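Local coordinates for cerato-platanin-like protein (Moniliophthora perniciosa, PDB 3SUM) that is of unknown function but belongs to the fungal cerato-platanin family, whose members adopt a double-psi beta-barrel fold, at residues L45-P48 and H49-A52. Numbering follows the deposited sequence.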
ATOM      1  N   LEU A  45       5.619  -6.629  -6.772  1.00 11.74           N
ATOM      2  CA  LEU A  45       4.336  -7.275  -6.467  1.00 12.88           C
ATOM      3  C   LEU A  45       3.309  -6.406  -5.781  1.00 12.63           C
ATOM      4  O   LEU A  45       3.638  -5.693  -4.809  1.00 11.37           O
ATOM      5  CB  LEU A  45       4.602  -8.507  -5.581  1.00 13.04           C
ATOM      6  CG  LEU A  45       5.382  -9.631  -6.245  1.00 13.32           C
ATOM      7  CD1 LEU A  45       5.887 -10.581  -5.216  1.00 17.69           C
ATOM      8  CD2 LEU A  45       4.394 -10.441  -7.230  1.00 15.88           C
ATOM      9  N   ASN A  46       2.072  -6.435  -6.288  1.00  9.57           N
ATOM     10  CA  ASN A  46       0.943  -5.672  -5.804  1.00 11.42           C
ATOM     11  C   ASN A  46       0.880  -4.213  -6.212  1.00 11.63           C
ATOM     12  O   ASN A  46       0.039  -3.496  -5.718  1.00 14.12           O
ATOM     13  CB  ASN A  46       0.850  -5.730  -4.223  1.00 11.39           C
ATOM     14  CG  ASN A  46      -0.552  -5.535  -3.709  1.00 13.36           C
ATOM     15  OD1 ASN A  46      -1.563  -5.918  -4.403  1.00 14.08           O
ATOM     16  ND2 ASN A  46      -0.669  -4.904  -2.531  1.00 12.17           N
ATOM     17  N   PHE A  47       1.732  -3.784  -7.129  1.00 10.64           N
ATOM     18  CA  PHE A  47       1.694  -2.486  -7.657  1.00 12.10           C
ATOM     19  C   PHE A  47       0.321  -2.380  -8.369  1.00 12.34           C
ATOM     20  O   PHE A  47      -0.029  -3.280  -9.080  1.00 13.14           O
ATOM     21  CB  PHE A  47       2.796  -2.341  -8.748  1.00 11.48           C
ATOM     22  CG  PHE A  47       2.696  -1.019  -9.514  1.00 14.31           C
ATOM     23  CD1 PHE A  47       3.239   0.140  -8.989  1.00 11.05           C
ATOM     24  CD2 PHE A  47       1.946  -0.933 -10.676  1.00 14.98           C
ATOM     25  CE1 PHE A  47       3.152   1.356  -9.687  1.00 12.58           C
ATOM     26  CE2 PHE A  47       1.837   0.225 -11.359  1.00 17.54           C
ATOM     27  CZ  PHE A  47       2.417   1.391 -10.890  1.00 12.11           C
ATOM     28  N   PRO A  48      -0.407  -1.307  -8.180  1.00 12.92           N
ATOM     29  CA  PRO A  48      -0.025  -0.091  -7.467  1.00 11.71           C
ATOM     30  C   PRO A  48      -0.842   0.075  -6.186  1.00 12.26           C
ATOM     31  O   PRO A  48      -1.242   1.185  -5.820  1.00 14.07           O
ATOM     32  CB  PRO A  48      -0.359   0.969  -8.488  1.00 12.05           C
ATOM     33  CG  PRO A  48      -1.753   0.493  -9.046  1.00 12.93           C
ATOM     34  CD  PRO A  48      -1.591  -1.053  -9.074  1.00 14.43           C
ATOM     35  N   HIS A  49      -1.061  -1.019  -5.462  1.00 10.89           N
ATOM     36  CA  HIS A  49      -1.780  -0.900  -4.207  1.00 11.38           C
ATOM     37  C   HIS A  49      -0.743  -0.721  -3.126  1.00 10.43           C
ATOM     38  O   HIS A  49      -0.542  -1.616  -2.345  1.00 12.29           O
ATOM     39  CB  HIS A  49      -2.585  -2.201  -4.012  1.00 10.66           C
ATOM     40  CG  HIS A  49      -3.911  -2.078  -4.679  1.00 15.90           C
ATOM     41  ND1 HIS A  49      -5.054  -2.719  -4.239  1.00 22.60           N
ATOM     42  CD2 HIS A  49      -4.299  -1.260  -5.693  1.00 19.14           C
ATOM     43  CE1 HIS A  49      -6.085  -2.330  -4.976  1.00 21.92           C
ATOM     44  NE2 HIS A  49      -5.657  -1.461  -5.879  1.00 22.29           N
ATOM     45  N   PHE A  50      -0.095   0.437  -3.187  1.00 11.34           N
ATOM     46  CA  PHE A  50       1.092   0.711  -2.408  1.00 10.46           C
ATOM     47  C   PHE A  50       0.865   1.908  -1.512  1.00  9.65           C
ATOM     48  O   PHE A  50       0.204   2.831  -1.879  1.00 10.92           O
ATOM     49  CB  PHE A  50       2.242   1.062  -3.354  1.00  8.84           C
ATOM     50  CG  PHE A  50       2.856  -0.116  -4.041  1.00  9.77           C
ATOM     51  CD1 PHE A  50       2.565  -1.408  -3.632  1.00  7.23           C
ATOM     52  CD2 PHE A  50       3.718   0.078  -5.110  1.00 11.08           C
ATOM     53  CE1 PHE A  50       3.162  -2.518  -4.288  1.00 12.22           C
ATOM     54  CE2 PHE A  50       4.336  -1.001  -5.771  1.00  9.42           C
ATOM     55  CZ  PHE A  50       4.066  -2.302  -5.330  1.00 10.73           C
ATOM     56  N   VAL A  51       1.513   1.898  -0.330  1.00 10.37           N
ATOM     57  CA  VAL A  51       1.358   2.978   0.563  1.00  9.73           C
ATOM     58  C   VAL A  51       2.697   3.286   1.214  1.00 10.58           C
ATOM     59  O   VAL A  51       3.576   2.442   1.299  1.00 11.57           O
ATOM     60  CB  VAL A  51       0.367   2.678   1.752  1.00 10.39           C
ATOM     61  CG1 VAL A  51      -1.125   2.540   1.268  1.00 10.72           C
ATOM     62  CG2 VAL A  51       0.790   1.400   2.491  1.00  8.37           C
ATOM     63  N   ALA A  52       2.841   4.541   1.593  1.00 10.61           N
ATOM     64  CA  ALA A  52       3.872   4.893   2.591  1.00 10.04           C
ATOM     65  C   ALA A  52       3.222   4.784   3.917  1.00  9.78           C
ATOM     66  O   ALA A  52       2.066   5.096   4.058  1.00 12.16           O
ATOM     67  CB  ALA A  52       4.332   6.355   2.358  1.00  9.92           C
TER
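A type VI beta turn from Asn46 to His49, the kind built round a cis proline, leads into a strand of the double-psi barrel, and an inverse gamma turn overlaps its last two residues. Asn46 O accepts a hydrogen bond from His49 N at 2.7 Å, with the donor in the plane of the carbonyl and an N-H...O angle of 159°; the cis peptide lies between Phe47 and Pro48 at the two central positions. His49 is the centre of the gamma turn, closed by a weak bond of 3.0 Å from Phe50 N to Pro48 O. The two bends fold the chain back on itself and bring the Phe50 ring against the backbone that precedes the proline. Phe47 CA stands over one face of the Phe50 ring, 3.7 Å from its centroid, a CH-pi contact shifted toward the rim, and Pro48 CA lies over the same face. Leu45 O meets the ring at its edge, near the plane, 3.3 Å from Phe50 CE1. With CG anti to the backbone N (chi1 172°), the Phe47 ring sets CD1 3.6 Å from Phe50 CE2, which reaches the Phe47 ring at its edge, the ring planes being 73° apart. Pro48 CB covers a face of the Phe47 ring, lying over its centre. The Asn46 side chain lays its amide alongside His49 CB, with ND2 3.6 Å away. The amide is held from outside the turn, ND2 donating to Thr76 OG1 and Phe74 O. Backbone bonds also tie His49 and Val51 to Thr76, while Phe50 pairs with Gly90, just past strand 86-89; strand 50-52 lies between strands 71-79 and 86-89, with Leu93 of helix 91-97 against His49 and Val51.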